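Local structure of conserved exported protein (Bacteroides fragilis, 3CLW) at residues Asn21-Asp26 / Asn67-Ile72; Pro405-Ile410 / Tyr432-Glu437. The protein is of unknown function but may hydrolyse O-glycosidic bonds, like glycoside hydrolases of family 30. One frame throughout, in Å; residues are numbered along the deposited sequence.

Contact 1. Residues Asn21-Asp26 / Asn67-Ile72; sequences NFSASD and NWRVNI
Ser25 and Arg69 bridge two neighbouring parallel strands of the TIM barrel expected for this glycoside hydrolase family, strand 6-25 ending here beside strand 68-71, with their axes 26° apart. Three backbone hydrogen bonds join them. Asn67 N gives to Phe22 O; Arg69 N reaches Ala24 O at 2.9 Å, and Arg69 O takes the N-H of Asp26 at 2.9 Å, so that Arg69 is held through both its backbone polar atoms.

Past the bridge a side chain takes over from the backbone. Asp26 CG sits between its own N and carbonyl carbon (chi1 82°), and OD1 accepts from Asn71 N at 2.9 Å on its syn side, 33° out of the carboxylate plane. OD2 lies against Val70 CG1 and also accepts from Gln110.

Nonpolar packing falls mainly to Trp68. The Trp68 indole lies against the backbone at the end of strand 6-25, with Ser25 C and Asp26 N over one face near the rim. Asp26 CB comes to 3.4 Å from Trp68 CZ2, while Ala24 CB touches CZ3 of the same ring at 3.9 Å. At the other end Asn21 lays its amide carbon on Asn67 CB.

The guanidinium of Arg69 turns to Glu231 in a salt bridge and to Gln355. Two waters complete the seam: one accepts from Arg69 NE and meets Ser25 OG, the other lies in the indole plane, accepting from Trp68 NE1 at 2.9 Å and donating to Asp26 OD2.

Contact 2. Residues Pro405-Ile410 / Tyr432-Glu437; sequences PGMKRI and YTDGKE
Asp434 OD1 is gripped by two backbone N-H groups: Glu437 N, 2.8 Å away, comes nearly along the C-O axis, and Lys436 N from above the carboxylate plane. The first of these closes an Asx motif, the second an Asx turn. One residue earlier, Thr433 OG1 forms an ST turn with Gly435 N at 2.8 Å and donates to Glu437 O at 2.7 Å, so both side chains hold the turn that leads from strand 427-433 to strand 438-444. Across the contact, strand 408-414 runs antiparallel to strand 427-433; Lys408 and Thr433 form the hydrogen-bonded pair, Lys408 N giving to Thr433 O and Thr433 N to Lys408 O, the second at 2.8 Å. Arg409 and Tyr432 form the non-hydrogen-bonded one. Met407 CG is anti to its carbonyl carbon (chi1 -79°), and from there the extended chain crosses Asp434, CG lying 3.8 Å from Asp434 CB and CE near its carboxylate. Arg409 runs its CB, CG and CD past the CD1-CE1 side of the Tyr432 ring, CG being 3.6 Å from CE1, with the guanidinium plane turned 60° from the ring. Its NE goes on to Gln17, and Tyr432 OH to Ser430. Lys408 and Thr433 point to the other face; Ile410 crosses Thr433 at about a right angle, CG2 and CD1 both 3.7 Å from Thr433 CG2.

Contact 1 is wholly buried near the centre of the chain, whereas contact 2 is only partly buried and its centre lies about 20 Å from that of the chain. The centres of the two contacts are about 22 Å apart and their nearest atoms about 5 Å, without touching. Strand 6-25 relates them: its end forms half of contact 1, and earlier in its course it pairs antiparallel with strand 408-414 of contact 2. Parallel strands meet in contact 1, antiparallel ones in contact 2. Contact 1 encloses polar side chains and waters, with bonds onward to Gln355 and Glu231 on other strands and to Gln110 on a helix; in contact 2 Thr433 and Asp434 mostly shape a partly exposed turn, beside packing of aliphatic chains, Met407 and the Tyr432 ring.

Contact 1. Residues Asn21-Asp26 / Asn67-Ile72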
loop_
_atom_site.group_PDB
_atom_site.type_symbol
_atom_site.label_atom_id
_atom_site.label_comp_id
_atom_site.label_asym_id
_atom_site.label_seq_id
_atom_site.Cartn_x
_atom_site.Cartn_y
_atom_site.Cartn_z
ATOM N N ASN A 21 2.934 -2.118 8.790
ATOM C CA ASN A 21 3.827 -1.299 7.930
ATOM C C ASN A 21 3.088 -0.207 7.204
ATOM O O ASN A 21 1.860 -0.147 7.230
ATOM C CB ASN A 21 4.531 -2.166 6.870
ATOM C CG ASN A 21 3.543 -2.883 5.920
ATOM O OD1 ASN A 21 2.984 -2.274 4.998
ATOM N ND2 ASN A 21 3.348 -4.188 6.131
ATOM N N PHE A 22 3.867 0.640 6.542
ATOM C CA PHE A 22 3.400 1.482 5.467
ATOM C C PHE A 22 4.305 1.110 4.307
ATOM O O PHE A 22 5.490 0.823 4.487
ATOM C CB PHE A 22 3.540 2.960 5.852
ATOM C CG PHE A 22 2.547 3.397 6.927
ATOM C CD1 PHE A 22 1.323 3.979 6.568
ATOM C CD2 PHE A 22 2.825 3.180 8.271
ATOM C CE1 PHE A 22 0.404 4.345 7.542
ATOM C CE2 PHE A 22 1.919 3.534 9.245
ATOM C CZ PHE A 22 0.700 4.116 8.886
ATOM N N SER A 23 3.740 1.095 3.115
ATOM C CA SER A 23 4.400 0.478 2.021
ATOM C C SER A 23 4.170 1.242 0.727
ATOM O O SER A 23 3.389 2.178 0.690
ATOM C CB SER A 23 3.911 -0.953 1.895
ATOM O OG SER A 23 4.742 -1.681 1.007
ATOM N N ALA A 24 4.894 0.844 -0.317
ATOM C CA ALA A 24 4.603 1.267 -1.680
ATOM C C ALA A 24 5.137 0.193 -2.608
ATOM O O ALA A 24 5.736 -0.776 -2.159
ATOM C CB ALA A 24 5.237 2.638 -1.995
ATOM N N SER A 25 4.961 0.394 -3.904
ATOM C CA SER A 25 5.208 -0.640 -4.882
ATOM C C SER A 25 6.342 -0.243 -5.847
ATOM O O SER A 25 6.482 0.927 -6.212
ATOM C CB SER A 25 3.876 -0.879 -5.618
ATOM O OG SER A 25 3.984 -1.919 -6.541
ATOM N N ASP A 26 7.145 -1.224 -6.243
ATOM C CA ASP A 26 8.216 -1.043 -7.230
ATOM C C ASP A 26 7.774 -1.138 -8.710
ATOM O O ASP A 26 8.605 -1.155 -9.620
ATOM C CB ASP A 26 9.318 -2.061 -6.947
ATOM C CG ASP A 26 9.036 -3.440 -7.533
ATOM O OD1 ASP A 26 7.908 -3.715 -7.996
ATOM O OD2 ASP A 26 9.991 -4.252 -7.547
ATOM N N ASN A 67 7.567 -1.527 4.662
ATOM C CA ASN A 67 7.429 -2.694 3.792
ATOM C C ASN A 67 7.709 -2.169 2.383
ATOM O O ASN A 67 7.648 -0.940 2.158
ATOM C CB ASN A 67 6.022 -3.307 3.888
ATOM C CG ASN A 67 5.808 -4.488 2.914
ATOM O OD1 ASN A 67 6.373 -5.573 3.075
ATOM N ND2 ASN A 67 4.978 -4.277 1.920
ATOM N N TRP A 68 8.053 -3.064 1.458
ATOM C CA TRP A 68 8.258 -2.693 0.032
ATOM C C TRP A 68 7.645 -3.788 -0.826
ATOM O O TRP A 68 7.919 -4.973 -0.594
ATOM C CB TRP A 68 9.749 -2.541 -0.293
ATOM C CG TRP A 68 10.119 -2.091 -1.728
ATOM C CD1 TRP A 68 10.923 -2.764 -2.628
ATOM C CD2 TRP A 68 9.753 -0.864 -2.365
ATOM N NE1 TRP A 68 11.080 -2.033 -3.777
ATOM C CE2 TRP A 68 10.374 -0.854 -3.647
ATOM C CE3 TRP A 68 8.949 0.229 -1.986
ATOM C CZ2 TRP A 68 10.189 0.203 -4.567
ATOM C CZ3 TRP A 68 8.774 1.293 -2.899
ATOM C CH2 TRP A 68 9.395 1.263 -4.178
ATOM N N ARG A 69 6.780 -3.404 -1.766
ATOM C CA ARG A 69 6.115 -4.411 -2.587
ATOM C C ARG A 69 6.865 -4.601 -3.923
ATOM O O ARG A 69 6.997 -3.657 -4.712
ATOM C CB ARG A 69 4.644 -4.069 -2.825
ATOM C CG ARG A 69 3.770 -3.981 -1.558
ATOM C CD ARG A 69 2.353 -3.449 -1.865
ATOM N NE ARG A 69 1.682 -4.244 -2.900
ATOM C CZ ARG A 69 0.826 -5.247 -2.666
ATOM N NH1 ARG A 69 0.473 -5.600 -1.423
ATOM N NH2 ARG A 69 0.305 -5.890 -3.699
ATOM N N VAL A 70 7.350 -5.823 -4.151
ATOM C CA VAL A 70 8.107 -6.177 -5.344
ATOM C C VAL A 70 7.242 -6.965 -6.362
ATOM O O VAL A 70 6.677 -8.022 -6.038
ATOM C CB VAL A 70 9.388 -6.965 -4.943
ATOM C CG1 VAL A 70 10.169 -7.466 -6.183
ATOM C CG2 VAL A 70 10.251 -6.094 -4.065
ATOM N N ASN A 71 7.141 -6.432 -7.575
ATOM C CA ASN A 71 6.421 -7.077 -8.669
ATOM C C ASN A 71 7.277 -8.164 -9.315
ATOM O O ASN A 71 8.187 -7.884 -10.107
ATOM C CB ASN A 71 6.012 -6.036 -9.742
ATOM C CG ASN A 71 5.097 -6.628 -10.836
ATOM O OD1 ASN A 71 5.074 -6.141 -11.954
ATOM N ND2 ASN A 71 4.371 -7.675 -10.518
ATOM N N ILE A 72 6.968 -9.410 -8.968
ATOM C CA ILE A 72 7.587 -10.553 -9.592
ATOM C C ILE A 72 6.999 -10.655 -10.998
ATOM O O ILE A 72 5.777 -10.788 -11.180
ATOM C CB ILE A 72 7.357 -11.832 -8.756
ATOM C CG1 ILE A 72 7.997 -11.676 -7.355
ATOM C CG2 ILE A 72 7.894 -13.045 -9.472
ATOM C CD1 ILE A 72 9.507 -11.383 -7.348
HETATM O O HOH W 1 1.432 -3.059 -5.624
HETATM O O HOH W 2 12.275 -3.306 -6.097
#

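Contact 2. Residues Pro405-Ile410 / Tyr432-Glu437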
loop_
_atom_site.group_PDB
_atom_site.type_symbol
_atom_site.label_atom_id
_atom_site.label_comp_id
_atom_site.label_asym_id
_atom_site.label_seq_id
_atom_site.Cartn_x
_atom_site.Cartn_y
_atom_site.Cartn_z
ATOM N N PRO A 405 6.402 -0.288 12.828
ATOM C CA PRO A 405 5.933 -1.681 13.017
ATOM C C PRO A 405 5.892 -2.086 14.480
ATOM O O PRO A 405 6.855 -1.899 15.188
ATOM C CB PRO A 405 6.992 -2.517 12.284
ATOM C CG PRO A 405 7.463 -1.610 11.190
ATOM C CD PRO A 405 7.422 -0.196 11.766
ATOM N N GLY A 406 4.781 -2.632 14.933
ATOM C CA GLY A 406 4.705 -3.134 16.310
ATOM C C GLY A 406 3.929 -2.198 17.222
ATOM O O GLY A 406 3.466 -2.615 18.265
ATOM N N MET A 407 3.783 -0.931 16.820
ATOM C CA MET A 407 3.043 0.032 17.616
ATOM C C MET A 407 1.595 -0.384 17.584
ATOM O O MET A 407 1.141 -1.000 16.626
ATOM C CB MET A 407 3.171 1.454 17.061
ATOM C CG MET A 407 4.485 2.183 17.418
ATOM S SD MET A 407 4.375 3.936 17.005
ATOM C CE MET A 407 5.924 4.466 17.667
ATOM N N LYS A 408 0.848 -0.023 18.611
ATOM C CA LYS A 408 -0.575 -0.264 18.564
ATOM C C LYS A 408 -1.315 1.049 18.522
ATOM O O LYS A 408 -0.883 2.013 19.134
ATOM C CB LYS A 408 -0.973 -1.154 19.736
ATOM C CG LYS A 408 -0.372 -2.535 19.516
ATOM C CD LYS A 408 -0.646 -3.499 20.617
ATOM C CE LYS A 408 -0.201 -4.891 20.200
ATOM N NZ LYS A 408 0.434 -5.572 21.373
ATOM N N ARG A 409 -2.385 1.096 17.740
ATOM C CA ARG A 409 -3.318 2.191 17.811
ATOM C C ARG A 409 -4.024 2.169 19.180
ATOM O O ARG A 409 -4.390 1.112 19.685
ATOM C CB ARG A 409 -4.350 2.123 16.684
ATOM C CG ARG A 409 -5.153 3.380 16.582
ATOM C CD ARG A 409 -6.029 3.403 15.374
ATOM N NE ARG A 409 -7.196 2.538 15.516
ATOM C CZ ARG A 409 -8.393 2.949 15.944
ATOM N NH1 ARG A 409 -8.564 4.203 16.327
ATOM N NH2 ARG A 409 -9.419 2.108 16.007
ATOM N N ILE A 410 -4.186 3.347 19.773
ATOM C CA ILE A 410 -4.812 3.482 21.093
ATOM C C ILE A 410 -5.886 4.539 20.965
ATOM O O ILE A 410 -5.959 5.227 19.938
ATOM C CB ILE A 410 -3.784 3.829 22.193
ATOM C CG1 ILE A 410 -3.024 5.136 21.859
ATOM C CG2 ILE A 410 -2.814 2.686 22.370
ATOM C CD1 ILE A 410 -1.941 5.485 22.842
ATOM N N TYR A 432 -1.043 6.336 18.489
ATOM C CA TYR A 432 -0.374 5.033 18.339
ATOM C C TYR A 432 0.728 5.053 19.324
ATOM O O TYR A 432 1.235 6.111 19.603
ATOM C CB TYR A 432 0.224 4.837 16.910
ATOM C CG TYR A 432 -0.795 5.113 15.859
ATOM C CD1 TYR A 432 -1.503 4.080 15.271
ATOM C CD2 TYR A 432 -1.098 6.413 15.493
ATOM C CE1 TYR A 432 -2.488 4.335 14.370
ATOM C CE2 TYR A 432 -2.078 6.688 14.568
ATOM C CZ TYR A 432 -2.774 5.642 14.017
ATOM O OH TYR A 432 -3.743 5.892 13.092
ATOM N N THR A 433 1.117 3.896 19.838
ATOM C CA THR A 433 2.226 3.842 20.799
ATOM C C THR A 433 3.021 2.536 20.769
ATOM O O THR A 433 2.497 1.483 20.430
ATOM C CB THR A 433 1.770 4.119 22.266
ATOM O OG1 THR A 433 2.923 4.226 23.115
ATOM C CG2 THR A 433 0.878 3.015 22.802
ATOM N N ASP A 434 4.286 2.619 21.144
ATOM C CA ASP A 434 5.070 1.431 21.438
ATOM C C ASP A 434 5.394 1.320 22.940
ATOM O O ASP A 434 6.267 0.550 23.338
ATOM C CB ASP A 434 6.376 1.441 20.624
ATOM C CG ASP A 434 7.293 2.632 20.973
ATOM O OD1 ASP A 434 6.862 3.591 21.660
ATOM O OD2 ASP A 434 8.463 2.606 20.531
ATOM N N GLY A 435 4.702 2.103 23.761
ATOM C CA GLY A 435 4.996 2.167 25.181
ATOM C C GLY A 435 6.161 3.075 25.571
ATOM O O GLY A 435 6.456 3.213 26.759
ATOM N N LYS A 436 6.835 3.674 24.588
ATOM C CA LYS A 436 7.949 4.599 24.860
ATOM C C LYS A 436 7.662 5.986 24.282
ATOM O O LYS A 436 8.069 6.987 24.860
ATOM C CB LYS A 436 9.278 4.089 24.277
ATOM C CG LYS A 436 9.829 2.795 24.877
ATOM C CD LYS A 436 10.700 2.087 23.837
ATOM C CE LYS A 436 10.467 0.560 23.826
ATOM N NZ LYS A 436 11.466 -0.209 24.667
ATOM N N GLU A 437 7.011 6.011 23.118
ATOM C CA GLU A 437 6.562 7.215 22.423
ATOM C C GLU A 437 5.064 7.116 22.261
ATOM O O GLU A 437 4.550 6.019 22.020
ATOM C CB GLU A 437 7.151 7.268 20.996
ATOM C CG GLU A 437 8.330 8.220 20.833
ATOM C CD GLU A 437 8.949 8.238 19.420
ATOM O OE1 GLU A 437 10.165 8.501 19.327
ATOM O OE2 GLU A 437 8.241 8.035 18.400
#